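Local structure of acetyl-CoA acetyltransferase A (Ascaris suum, 6BJA) at residues S97-I102 and E388-L393; V170-F175 and P292-V297; R189-A194 and V351-P356; G246-A251 and F326-L331; L301-L306 and L331-E336. The protein is a thiolase of lipid metabolism that binds coenzyme A and probably catalyses acyl transfer to and from acetyl-CoA. All coordinates share one frame; numbering follows the deposited sequence.

Contact 1: residues S97-I102 and E388-L393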
# COMPACT_ATOMS: atom_id res chain seq x y z
N SER A 97 13.56 26.64 -1.49
CA SER A 97 12.76 26.70 -2.72
C SER A 97 12.12 28.06 -2.98
O SER A 97 12.20 28.58 -4.09
CB SER A 97 11.66 25.65 -2.72
OG SER A 97 12.16 24.31 -2.70
N SER A 98 11.46 28.66 -2.00
CA SER A 98 10.75 29.89 -2.33
C SER A 98 11.60 31.13 -2.15
O SER A 98 11.20 32.21 -2.58
CB SER A 98 9.43 30.01 -1.56
OG SER A 98 9.56 29.88 -0.15
N MET A 99 12.78 30.99 -1.54
CA MET A 99 13.74 32.07 -1.69
C MET A 99 14.27 32.08 -3.12
O MET A 99 14.41 33.12 -3.73
CB MET A 99 14.88 31.94 -0.69
CG MET A 99 15.89 33.04 -0.83
SD MET A 99 15.33 34.58 -0.13
CE MET A 99 15.44 34.27 1.67
N LYS A 100 14.56 30.90 -3.67
CA LYS A 100 14.96 30.79 -5.07
C LYS A 100 13.87 31.35 -5.98
O LYS A 100 14.15 32.02 -6.97
CB LYS A 100 15.29 29.33 -5.41
CG LYS A 100 15.58 29.04 -6.87
CD LYS A 100 16.77 29.81 -7.40
CE LYS A 100 17.18 29.27 -8.77
NZ LYS A 100 18.22 30.11 -9.38
N ALA A 101 12.61 31.09 -5.64
CA ALA A 101 11.50 31.62 -6.43
C ALA A 101 11.58 33.14 -6.49
O ALA A 101 11.41 33.73 -7.56
CB ALA A 101 10.18 31.18 -5.86
N ILE A 102 11.81 33.77 -5.34
CA ILE A 102 11.90 35.23 -5.30
C ILE A 102 13.11 35.71 -6.12
O ILE A 102 13.01 36.68 -6.87
CB ILE A 102 11.98 35.76 -3.85
CG1 ILE A 102 10.66 35.50 -3.13
CG2 ILE A 102 12.30 37.26 -3.82
CD1 ILE A 102 10.70 35.71 -1.64
N GLU A 388 23.42 23.97 0.52
CA GLU A 388 23.37 25.28 -0.11
C GLU A 388 22.69 26.27 0.82
O GLU A 388 22.07 25.88 1.82
CB GLU A 388 22.66 25.22 -1.46
CG GLU A 388 23.48 24.55 -2.54
CD GLU A 388 22.99 24.89 -3.92
OE1 GLU A 388 22.92 26.11 -4.27
OE2 GLU A 388 22.67 23.92 -4.64
N ALA A 389 22.88 27.54 0.51
CA ALA A 389 22.10 28.60 1.14
C ALA A 389 21.91 29.77 0.20
O ALA A 389 22.71 30.00 -0.73
CB ALA A 389 22.77 29.07 2.44
N SER A 390 20.83 30.50 0.44
CA SER A 390 20.44 31.68 -0.31
C SER A 390 20.27 32.84 0.66
O SER A 390 19.85 32.63 1.80
CB SER A 390 19.14 31.45 -1.08
OG SER A 390 19.23 30.27 -1.87
N ALA A 391 20.64 34.04 0.22
CA ALA A 391 20.44 35.24 1.03
C ALA A 391 20.00 36.39 0.14
O ALA A 391 20.37 36.47 -1.04
CB ALA A 391 21.70 35.60 1.79
N ILE A 392 19.19 37.29 0.71
CA ILE A 392 18.67 38.43 -0.02
C ILE A 392 18.81 39.67 0.87
O ILE A 392 18.62 39.60 2.08
CB ILE A 392 17.18 38.20 -0.49
CG1 ILE A 392 16.71 39.29 -1.44
CG2 ILE A 392 16.26 38.08 0.68
CD1 ILE A 392 15.45 38.88 -2.22
N LEU A 393 19.19 40.77 0.23
CA LEU A 393 19.30 42.07 0.88
C LEU A 393 18.15 42.96 0.44
O LEU A 393 17.93 43.16 -0.76
CB LEU A 393 20.64 42.72 0.51
CG LEU A 393 20.86 44.16 0.99
CD1 LEU A 393 21.03 44.20 2.50
CD2 LEU A 393 22.09 44.74 0.27

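Contact 2: residues V170-F175 and P292-V297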
# COMPACT_ATOMS: atom_id res chain seq x y z
N VAL A 170 27.20 21.60 15.35
CA VAL A 170 27.17 21.76 16.81
C VAL A 170 28.58 21.52 17.36
O VAL A 170 29.11 22.34 18.11
CB VAL A 170 26.17 20.79 17.48
CG1 VAL A 170 26.35 20.81 19.00
CG2 VAL A 170 24.73 21.17 17.13
N LYS A 171 29.18 20.40 16.97
CA LYS A 171 30.51 20.07 17.49
C LYS A 171 31.57 21.07 17.02
O LYS A 171 32.45 21.48 17.80
CB LYS A 171 30.87 18.64 17.11
CG LYS A 171 32.12 18.14 17.81
CD LYS A 171 32.38 16.67 17.54
CE LYS A 171 33.58 16.17 18.36
NZ LYS A 171 33.50 16.56 19.81
N ASP A 172 31.49 21.50 15.76
CA ASP A 172 32.48 22.40 15.18
C ASP A 172 32.54 23.76 15.89
O ASP A 172 33.60 24.40 15.93
CB ASP A 172 32.19 22.61 13.69
CG ASP A 172 32.54 21.39 12.83
OD1 ASP A 172 33.27 20.47 13.28
OD2 ASP A 172 32.09 21.37 11.65
N TYR A 173 31.41 24.19 16.46
CA TYR A 173 31.34 25.46 17.19
C TYR A 173 31.39 25.27 18.70
O TYR A 173 31.30 26.26 19.43
CB TYR A 173 30.04 26.21 16.82
CG TYR A 173 30.12 26.95 15.52
CD1 TYR A 173 30.59 28.25 15.46
CD2 TYR A 173 29.73 26.35 14.34
CE1 TYR A 173 30.67 28.93 14.26
CE2 TYR A 173 29.81 27.02 13.13
CZ TYR A 173 30.27 28.31 13.09
OH TYR A 173 30.35 28.95 11.86
N ALA A 174 31.49 24.02 19.15
CA ALA A 174 31.48 23.66 20.56
C ALA A 174 30.21 24.14 21.25
O ALA A 174 30.20 24.51 22.43
CB ALA A 174 32.74 24.22 21.25
N PHE A 175 29.10 24.13 20.51
CA PHE A 175 27.82 24.45 21.10
C PHE A 175 27.35 23.32 22.01
O PHE A 175 27.77 22.17 21.90
CB PHE A 175 26.75 24.71 20.03
CG PHE A 175 26.94 26.00 19.26
CD1 PHE A 175 27.32 27.18 19.88
CD2 PHE A 175 26.70 26.03 17.90
CE1 PHE A 175 27.47 28.36 19.14
CE2 PHE A 175 26.84 27.20 17.17
CZ PHE A 175 27.22 28.36 17.77
N PRO A 292 27.40 18.77 1.77
CA PRO A 292 26.05 18.52 2.32
C PRO A 292 26.00 18.46 3.84
O PRO A 292 25.08 19.03 4.44
CB PRO A 292 25.69 17.18 1.67
CG PRO A 292 26.29 17.32 0.32
CD PRO A 292 27.62 18.00 0.53
N ILE A 293 26.95 17.78 4.47
CA ILE A 293 26.89 17.62 5.92
C ILE A 293 27.00 18.97 6.62
O ILE A 293 26.51 19.13 7.74
CB ILE A 293 28.00 16.65 6.40
CG1 ILE A 293 27.70 16.20 7.84
CG2 ILE A 293 29.37 17.27 6.28
CD1 ILE A 293 28.49 14.97 8.27
N ASP A 294 27.65 19.93 5.97
CA ASP A 294 27.91 21.25 6.56
C ASP A 294 26.87 22.31 6.18
O ASP A 294 27.14 23.51 6.27
CB ASP A 294 29.30 21.75 6.12
CG ASP A 294 30.44 20.94 6.72
OD1 ASP A 294 30.38 20.64 7.93
OD2 ASP A 294 31.41 20.60 5.97
N PHE A 295 25.72 21.88 5.70
CA PHE A 295 24.70 22.81 5.20
C PHE A 295 24.37 23.94 6.18
O PHE A 295 24.08 25.05 5.76
CB PHE A 295 23.41 22.06 4.81
CG PHE A 295 22.58 21.63 5.97
CD1 PHE A 295 22.99 20.61 6.81
CD2 PHE A 295 21.36 22.24 6.21
CE1 PHE A 295 22.22 20.21 7.88
CE2 PHE A 295 20.58 21.84 7.27
CZ PHE A 295 21.01 20.84 8.12
N THR A 296 24.48 23.66 7.47
CA THR A 296 24.13 24.63 8.49
C THR A 296 25.00 25.89 8.43
O THR A 296 24.56 26.94 8.87
CB THR A 296 24.22 23.98 9.90
OG1 THR A 296 23.31 22.87 9.99
CG2 THR A 296 23.84 24.96 11.00
N VAL A 297 26.24 25.81 7.93
CA VAL A 297 27.10 27.00 7.88
C VAL A 297 27.09 27.72 6.53
O VAL A 297 27.73 28.77 6.38
CB VAL A 297 28.57 26.67 8.26
CG1 VAL A 297 28.59 26.00 9.63
CG2 VAL A 297 29.25 25.83 7.20
O HOH W 1 29.53 22.34 9.94

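Contact 3: residues R189-A194 and V351-P356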
# COMPACT_ATOMS: atom_id res chain seq x y z
N ARG A 189 9.63 32.37 23.01
CA ARG A 189 9.27 33.58 23.75
C ARG A 189 9.00 34.75 22.82
O ARG A 189 8.01 35.49 23.00
CB ARG A 189 10.36 33.97 24.73
CG ARG A 189 9.93 35.09 25.67
CD ARG A 189 11.12 35.68 26.40
NE ARG A 189 12.01 36.41 25.51
CZ ARG A 189 11.72 37.57 24.93
NH1 ARG A 189 10.55 38.17 25.15
NH2 ARG A 189 12.61 38.15 24.16
N LYS A 190 9.86 34.92 21.83
CA LYS A 190 9.74 36.02 20.89
C LYS A 190 8.49 35.85 20.04
O LYS A 190 7.82 36.84 19.75
CB LYS A 190 10.99 36.13 20.01
CG LYS A 190 12.20 36.62 20.80
CD LYS A 190 13.39 36.93 19.89
CE LYS A 190 13.88 35.69 19.19
NZ LYS A 190 15.11 35.92 18.38
N ALA A 191 8.16 34.61 19.68
CA ALA A 191 6.96 34.35 18.87
C ALA A 191 5.73 34.66 19.67
O ALA A 191 4.78 35.28 19.17
CB ALA A 191 6.92 32.93 18.40
N GLU A 192 5.73 34.22 20.93
CA GLU A 192 4.59 34.47 21.80
C GLU A 192 4.39 35.97 22.02
O GLU A 192 3.27 36.47 21.96
CB GLU A 192 4.76 33.75 23.15
CG GLU A 192 3.58 33.95 24.11
CD GLU A 192 3.79 33.26 25.45
OE1 GLU A 192 4.90 32.72 25.68
OE2 GLU A 192 2.85 33.25 26.27
N HIS A 193 5.49 36.68 22.25
CA HIS A 193 5.44 38.11 22.46
C HIS A 193 4.91 38.83 21.21
O HIS A 193 4.08 39.73 21.31
CB HIS A 193 6.82 38.64 22.82
CG HIS A 193 6.82 40.08 23.20
ND1 HIS A 193 7.41 41.06 22.44
CD2 HIS A 193 6.26 40.72 24.26
CE1 HIS A 193 7.23 42.23 23.02
NE2 HIS A 193 6.54 42.05 24.12
N ALA A 194 5.38 38.41 20.05
CA ALA A 194 4.96 39.00 18.80
C ALA A 194 3.46 38.82 18.62
O ALA A 194 2.76 39.77 18.25
CB ALA A 194 5.74 38.36 17.63
N VAL A 351 11.83 27.46 14.71
CA VAL A 351 11.77 26.50 15.80
C VAL A 351 10.47 26.68 16.60
O VAL A 351 9.90 25.71 17.11
CB VAL A 351 13.00 26.62 16.70
CG1 VAL A 351 12.81 25.90 18.03
CG2 VAL A 351 14.19 26.02 15.99
N ALA A 352 9.98 27.92 16.66
CA ALA A 352 8.74 28.24 17.33
C ALA A 352 7.57 28.40 16.36
O ALA A 352 6.43 28.16 16.73
CB ALA A 352 8.89 29.52 18.14
N LEU A 353 7.85 28.85 15.14
CA LEU A 353 6.75 29.21 14.21
C LEU A 353 6.41 28.06 13.25
O LEU A 353 5.32 28.06 12.68
CB LEU A 353 7.11 30.45 13.38
CG LEU A 353 7.36 31.74 14.16
CD1 LEU A 353 7.86 32.88 13.28
CD2 LEU A 353 6.10 32.17 14.86
N GLY A 354 7.33 27.12 13.07
CA GLY A 354 7.10 26.01 12.15
C GLY A 354 7.84 26.19 10.85
O GLY A 354 8.27 27.29 10.52
N HIS A 355 8.00 25.10 10.10
CA HIS A 355 8.86 25.12 8.93
C HIS A 355 8.23 24.34 7.77
O HIS A 355 8.65 23.22 7.49
CB HIS A 355 10.23 24.53 9.30
CG HIS A 355 11.26 24.57 8.22
ND1 HIS A 355 11.14 25.31 7.06
CD2 HIS A 355 12.43 23.89 8.11
CE1 HIS A 355 12.21 25.12 6.31
NE2 HIS A 355 13.01 24.27 6.93
N PRO A 356 7.22 24.93 7.11
CA PRO A 356 6.69 24.33 5.89
C PRO A 356 7.73 24.49 4.79
O PRO A 356 7.88 25.59 4.27
CB PRO A 356 5.42 25.12 5.61
CG PRO A 356 5.35 26.17 6.65
CD PRO A 356 6.65 26.27 7.32

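Contact 4: residues G246-A251 and F326-L331. With COA (coenzyme A), chain C.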
# COMPACT_ATOMS: atom_id res chain seq x y z
N GLY A 246 24.93 13.55 21.59
CA GLY A 246 23.88 14.26 20.89
C GLY A 246 23.37 15.48 21.63
O GLY A 246 23.47 15.55 22.86
N THR A 247 22.81 16.43 20.89
CA THR A 247 22.32 17.68 21.47
C THR A 247 20.99 18.13 20.87
O THR A 247 20.22 18.86 21.50
CB THR A 247 23.32 18.82 21.26
OG1 THR A 247 23.49 19.07 19.86
CG2 THR A 247 24.65 18.49 21.87
N ILE A 248 20.71 17.70 19.64
CA ILE A 248 19.50 18.15 18.96
C ILE A 248 18.32 17.25 19.32
O ILE A 248 18.40 16.01 19.24
CB ILE A 248 19.73 18.20 17.43
CG1 ILE A 248 20.87 19.17 17.10
CG2 ILE A 248 18.44 18.62 16.71
CD1 ILE A 248 21.23 19.24 15.61
N THR A 249 17.22 17.89 19.70
CA THR A 249 16.01 17.21 20.16
C THR A 249 14.80 17.70 19.40
O THR A 249 14.89 18.68 18.66
CB THR A 249 15.74 17.47 21.64
OG1 THR A 249 15.30 18.82 21.80
CG2 THR A 249 16.98 17.24 22.47
N ALA A 250 13.66 17.08 19.65
CA ALA A 250 12.42 17.55 19.02
C ALA A 250 12.13 18.99 19.39
O ALA A 250 11.54 19.72 18.60
CB ALA A 250 11.25 16.66 19.41
N ALA A 251 12.54 19.43 20.59
CA ALA A 251 12.23 20.77 21.05
C ALA A 251 13.14 21.83 20.45
O ALA A 251 12.70 22.95 20.24
CB ALA A 251 12.29 20.83 22.59
N PHE A 326 17.18 24.40 12.66
CA PHE A 326 17.50 23.91 13.99
C PHE A 326 17.95 25.11 14.81
O PHE A 326 18.33 26.11 14.24
CB PHE A 326 18.61 22.85 13.95
CG PHE A 326 18.27 21.69 13.08
CD1 PHE A 326 17.60 20.60 13.61
CD2 PHE A 326 18.55 21.71 11.73
CE1 PHE A 326 17.24 19.54 12.81
CE2 PHE A 326 18.18 20.66 10.91
CZ PHE A 326 17.52 19.58 11.45
N SER A 327 17.96 24.99 16.13
CA SER A 327 18.50 26.06 16.95
C SER A 327 19.95 26.35 16.56
O SER A 327 20.40 27.50 16.56
CB SER A 327 18.42 25.70 18.43
OG SER A 327 17.08 25.77 18.88
N VAL A 328 20.71 25.31 16.24
CA VAL A 328 22.11 25.52 15.88
C VAL A 328 22.24 26.38 14.62
O VAL A 328 23.23 27.08 14.47
CB VAL A 328 22.87 24.18 15.70
CG1 VAL A 328 22.20 23.26 14.66
CG2 VAL A 328 24.33 24.43 15.33
N THR A 329 21.23 26.37 13.74
CA THR A 329 21.30 27.21 12.55
C THR A 329 21.41 28.69 12.93
O THR A 329 22.21 29.43 12.37
CB THR A 329 20.06 27.00 11.68
OG1 THR A 329 19.76 25.60 11.63
CG2 THR A 329 20.29 27.54 10.26
N GLY A 330 20.58 29.11 13.88
CA GLY A 330 20.62 30.47 14.36
C GLY A 330 21.89 30.81 15.10
O GLY A 330 22.53 31.83 14.84
N LEU A 331 22.26 29.94 16.03
CA LEU A 331 23.47 30.16 16.83
C LEU A 331 24.73 30.25 15.96
O LEU A 331 25.59 31.10 16.18
CB LEU A 331 23.64 29.04 17.84
CG LEU A 331 22.65 29.12 19.01
CD1 LEU A 331 22.67 27.84 19.79
CD2 LEU A 331 22.95 30.32 19.93
N1A COA C . 8.65 21.48 24.06
C2A COA C . 8.62 20.42 24.89
N3A COA C . 8.53 19.15 24.48
C4A COA C . 8.48 18.85 23.16
C5A COA C . 8.51 19.94 22.18
C6A COA C . 8.61 21.32 22.72
N6A COA C . 8.65 22.39 21.90
N7A COA C . 8.44 19.36 20.97
C8A COA C . 8.37 18.02 21.16
N9A COA C . 8.39 17.72 22.48
C1B COA C . 8.32 16.38 23.13
C2B COA C . 6.92 15.81 22.93
O2B COA C . 6.10 16.01 24.08
C3B COA C . 7.12 14.33 22.69
O3B COA C . 6.59 13.61 23.81
P3B COA C . 7.39 12.68 24.84
O7A COA C . 8.60 13.44 25.33
O8A COA C . 6.47 12.39 26.01
O9A COA C . 7.81 11.40 24.16
C4B COA C . 8.61 14.17 22.37
O4B COA C . 9.25 15.44 22.58
C5B COA C . 8.79 13.82 20.90
O5B COA C . 8.32 14.95 20.17
P1A COA C . 7.15 14.87 19.06
O1A COA C . 5.93 14.14 19.55
O2A COA C . 6.77 16.26 18.60
O3A COA C . 7.74 14.04 17.83
P2A COA C . 6.73 13.36 16.79
O4A COA C . 5.96 12.25 17.47
O5A COA C . 5.80 14.38 16.18
O6A COA C . 7.70 12.77 15.67
CBP COA C . 8.48 13.74 13.65
CCP COA C . 8.70 13.64 15.15
CDP COA C . 8.60 12.34 13.09
CEP COA C . 7.06 14.21 13.32
CAP COA C . 9.60 14.57 13.01
OAP COA C . 9.50 14.42 11.59
C9P COA C . 9.58 16.03 13.40
O9P COA C . 8.60 16.55 13.92
N8P COA C . 10.66 16.79 13.16
C7P COA C . 11.90 16.33 12.58
C6P COA C . 12.99 17.36 12.81
C5P COA C . 13.36 17.96 11.48
O5P COA C . 14.32 17.54 10.84
N4P COA C . 12.56 18.93 11.05
C3P COA C . 12.76 19.52 9.74
C2P COA C . 13.56 20.81 9.74
S1P COA C . 14.79 20.76 8.42

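Contact 5: residues L301-L306 and L331-E336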
# COMPACT_ATOMS: atom_id res chain seq x y z
N LEU A 301 28.09 32.07 4.78
CA LEU A 301 28.91 32.18 3.58
C LEU A 301 28.19 32.99 2.51
O LEU A 301 28.78 33.87 1.87
CB LEU A 301 29.29 30.80 3.05
CG LEU A 301 30.41 30.76 2.03
CD1 LEU A 301 31.72 31.30 2.62
CD2 LEU A 301 30.59 29.31 1.55
N ALA A 302 26.90 32.74 2.35
CA ALA A 302 26.12 33.50 1.38
C ALA A 302 26.07 34.97 1.77
O ALA A 302 26.17 35.85 0.92
CB ALA A 302 24.72 32.93 1.26
N VAL A 303 25.91 35.24 3.07
CA VAL A 303 25.83 36.62 3.55
C VAL A 303 27.16 37.35 3.37
O VAL A 303 27.17 38.52 3.00
CB VAL A 303 25.39 36.65 5.02
CG1 VAL A 303 25.63 38.04 5.65
CG2 VAL A 303 23.95 36.23 5.13
N LYS A 304 28.28 36.68 3.60
CA LYS A 304 29.58 37.32 3.40
C LYS A 304 29.71 37.80 1.95
O LYS A 304 30.12 38.93 1.70
CB LYS A 304 30.72 36.36 3.76
CG LYS A 304 30.85 36.19 5.25
CD LYS A 304 31.90 35.15 5.63
CE LYS A 304 31.85 34.89 7.11
NZ LYS A 304 32.00 36.17 7.86
N GLN A 305 29.26 36.98 1.01
CA GLN A 305 29.26 37.32 -0.41
C GLN A 305 28.31 38.48 -0.67
O GLN A 305 28.65 39.45 -1.34
CB GLN A 305 28.88 36.11 -1.24
CG GLN A 305 28.84 36.35 -2.75
CD GLN A 305 30.14 36.89 -3.29
OE1 GLN A 305 31.23 36.40 -2.96
NE2 GLN A 305 30.05 37.93 -4.12
N LEU A 306 27.11 38.38 -0.11
CA LEU A 306 26.09 39.40 -0.27
C LEU A 306 26.58 40.79 0.17
O LEU A 306 26.41 41.78 -0.54
CB LEU A 306 24.85 39.01 0.55
CG LEU A 306 23.61 39.90 0.47
CD1 LEU A 306 22.97 39.81 -0.91
CD2 LEU A 306 22.61 39.50 1.53
N LEU A 331 22.26 29.94 16.03
CA LEU A 331 23.47 30.16 16.83
C LEU A 331 24.73 30.25 15.96
O LEU A 331 25.59 31.10 16.18
CB LEU A 331 23.64 29.04 17.84
CG LEU A 331 22.65 29.12 19.01
CD1 LEU A 331 22.67 27.84 19.79
CD2 LEU A 331 22.95 30.32 19.93
N ALA A 332 24.85 29.35 14.99
CA ALA A 332 26.04 29.34 14.15
C ALA A 332 26.12 30.63 13.33
O ALA A 332 27.19 31.20 13.15
CB ALA A 332 26.04 28.12 13.24
N PHE A 333 24.98 31.07 12.81
CA PHE A 333 24.92 32.26 11.98
C PHE A 333 25.35 33.48 12.78
O PHE A 333 26.18 34.28 12.33
CB PHE A 333 23.48 32.39 11.45
CG PHE A 333 23.23 33.52 10.50
CD1 PHE A 333 23.59 33.40 9.15
CD2 PHE A 333 22.54 34.66 10.91
CE1 PHE A 333 23.29 34.42 8.24
CE2 PHE A 333 22.25 35.69 10.00
CZ PHE A 333 22.63 35.56 8.67
N ILE A 334 24.75 33.64 13.96
CA ILE A 334 25.03 34.76 14.85
C ILE A 334 26.50 34.77 15.26
O ILE A 334 27.15 35.83 15.25
CB ILE A 334 24.11 34.69 16.07
CG1 ILE A 334 22.67 34.98 15.67
CG2 ILE A 334 24.53 35.69 17.14
CD1 ILE A 334 21.67 34.63 16.72
N LYS A 335 27.03 33.60 15.59
CA LYS A 335 28.42 33.51 16.02
C LYS A 335 29.40 33.82 14.90
O LYS A 335 30.37 34.56 15.07
CB LYS A 335 28.71 32.12 16.60
CG LYS A 335 30.07 32.01 17.30
CD LYS A 335 30.05 32.91 18.52
CE LYS A 335 31.35 32.97 19.27
NZ LYS A 335 31.16 34.02 20.33
N GLU A 336 29.15 33.24 13.73
CA GLU A 336 30.06 33.40 12.62
C GLU A 336 30.13 34.84 12.13
O GLU A 336 31.21 35.35 11.81
CB GLU A 336 29.65 32.47 11.48
CG GLU A 336 30.62 32.46 10.34
CD GLU A 336 31.95 31.83 10.70
OE1 GLU A 336 31.99 30.98 11.61
OE2 GLU A 336 32.94 32.18 10.03

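Contact 1: residues S97-I102 and E388-L393
Helix 97-102 passes over strand 388-393 with Met99 and Ser390 as the closest CA pair, 6.9 Å apart; the two short axes approach to 8.7 Å and their N-to-C directions differ by 45°. Met99 contributes the largest share of the buried surface. Its CG is anti to the backbone N (chi1 180°), which sends the chain down to the strand, where CG meets the CB of Ser390 at 3.6 Å. The chain then folds back on itself at the next two bonds. This hook turns the thioether along the strand, so that Met99 SD lies 3.7 Å from Ile392 CG2 and the terminal CE rests near the same methyl. The other branch of Ile392 reaches up to the next helical turn, its CD1 ending 3.9 Å from Ile102 CG2, and these two side chains run roughly perpendicular. Such packing belongs to the layered thiolase fold: helix 97-110 of the N-terminal half lies in the middle helical layer, beside helix 357-371, and here covers the sheet strand 388-396 of the C-terminal half. Along the strand the faces alternate, Ser390 and Ile392 pointing to helix 97-110 while Ala389 and Leu393 pack against helix 298-310 on the opposite face of the strand. Helix 97-110 begins just after Cys95, the predicted acyl-carrying nucleophile, found here as S-hydroxycysteine. At the start of the strand, Glu388 forms a salt bridge with Lys93 of its own chain and hydrogen bonds with Gln87 and Cys88 of the second subunit.

Contact 2: residues V170-F175 and P292-V297
Tyr173 presents the CE2 edge of its ring to Val297, whose CG1 lies close to the ring plane and 3.8 Å from CE2. Val297 CG1 is also 4.1 Å from Tyr173 OH, so the valine fits beside the outer corner of the ring, not over a face. With CG anti to the carbonyl carbon (chi1 -80°), the Tyr173 ring is carried toward 292-297, and the OH at its far end hydrogen-bonds Glu336 on helix 327-337. Next to this apolar pair, two carboxylates come near each other, Asp172 OD2 to Asp294 OD1 at 4.2 Å, with their planes 44° apart. One water donates to both, at 2.8 Å to Asp294 OD1 and 3.2 Å to Asp172 OD2, and Lys168 makes a salt bridge with each. The shared ammonium and water would offset the repulsion between the two acids. Tyr173 CB lies above one face of the Phe175 ring, offset toward its rim. Helix 162-172 ends here in a Schellman motif, with Ala174 at positive phi, and the opposing 3-10 turns lead into helix 298-310; the contact thus joins the loop domain characteristic of thiolases to the C-terminal half of the core.

Contact 3: residues R189-A194 and V351-P356
Ala191 turns its CB toward the end of helix 350-353, into the angle between the side chains of Ala352 and Leu353. On one flank the methyls of Ala191 and Ala352 meet at a slant, CB to CB at 3.9 Å. On the other, Leu353 sets off to the side of the gap and only its tip turns in: with chi1 at -61° its CG lies beside the backbone N, and the CD2 branch comes to 3.7 Å from Ala191 CB, while CD1 stays more than 5 Å away. Ala352 also packs on Ser187 and Tyr188 of the same long helix 177-197, Tyr188 being a coenzyme A-binding residue. Just beyond the contact, Gly354 takes a positive phi of 102°, a backbone shape that calls for glycine, and ends the helix. The chain then passes to His355, the predicted proton acceptor in the GHP sequence of the thiolase signature. Because alanines face each other, the backbones come close, with Ala191 CA and Ala352 CA 6.5 Å apart. Three methyl groups carry the whole contact, so between these two segments the fit is one of shape, resting on dispersion and exclusion of water, while polar bonds of 351-356 go to other partners such as Glu324, Asn257 and Ser360.

Contact 4: residues G246-A251 and F326-L331
Part of the coenzyme A pocket of the thiolase is built here: the loop 246-251 meets Phe326, the last residue of the family's NEAF sequence, and the start of helix 327-337. Ile248 joins the two pieces. Its CG2 methyl, held anti to the backbone N while CG1 lies beside that N (chi1 -60°), comes obliquely to the phenyl ring and touches Phe326 CD1 at 3.8 Å; the two side chains run nearly at right angles. The other arm of Ile248 extends to the helix, its CD1 being 4.2 Å from Val328 CG1. Ala166 of helix 162-172 packs on both Ile248 and Val328. The loop is fixed by polar bonds from its backbone, Ile248 N to Glu167 OE2 and Thr249 N to Asn252 OD1, and Ser327 OG is hydrogen-bonded to Asn252 O. With this frame in place, both segments reach the cofactor. Phe326 CZ lies 3.8 Å from the pantetheine carbonyl oxygen O5P, again approached obliquely. Ala250 CB is 3.5 Å from O5B at the ribose end of the diphosphate. Further along, Ala251 lays its methyl over a face of the adenine, CB standing 3.7 Å from C6A.

Contact 5: residues L301-L306 and L331-E336
Phe333 is the first residue of 331-336 to reach Val303 on helix 301-306. It leaves its helix beside the gap and not into it, but with CG anti to the backbone N (chi1 -176°) the ring extends across. The far rim meets Val303 CG2, which lies close to the ring plane, 3.7 Å from Phe333 CE1 and 3.8 Å from CZ, so the methyl sits against the CE1-CZ edge. Both side chains also rest on Ala381 of strand 377-384, and Val303 on Val379 and Ala391 as well; helices 298-310 and 327-337 thus pack on the same part of the sheet and meet through these side chains. One turn later Glu336 leaves its helix in the direction of Lys304 and bends at its second torsion (chi2 68°). The lysine chain comes across it at about a right angle, with Lys304 CE 4.1 Å from Glu336 OE2. Lys304 NZ lies 4.1 Å from the backbone O of Glu336 and 4.6 Å from its OE2, bonded to neither, while Glu336 OE1 is held by the hydroxyl of Tyr173. A buried aliphatic-aromatic contact is therefore edged by opposite charges that are near but not bonded, and whose attraction is probably modest and softened by solvent around the exposed lysine.

Contact 1, in the core, closes the longest loop of the five, and the other four lie within it. Contacts 1 and 5, with centres 14 Å apart, occupy the two faces of strand 388-396, where Leu306 packs on Ala391. Contacts 2 and 4 are 11 Å apart and interlock: Val170 packs on Thr247 and Val328, and their segments alternate along the chain. Helix 327-337 links contacts 4 and 5, which share Leu331, and contact 2 also leans on it. Contact 3, 15 Å from contact 4, touches it through Val351. Contacts 1 to 4 each join the N-terminal half to the C-terminal half; of these, contacts 3 and 4 hold residues of the coenzyme A pocket.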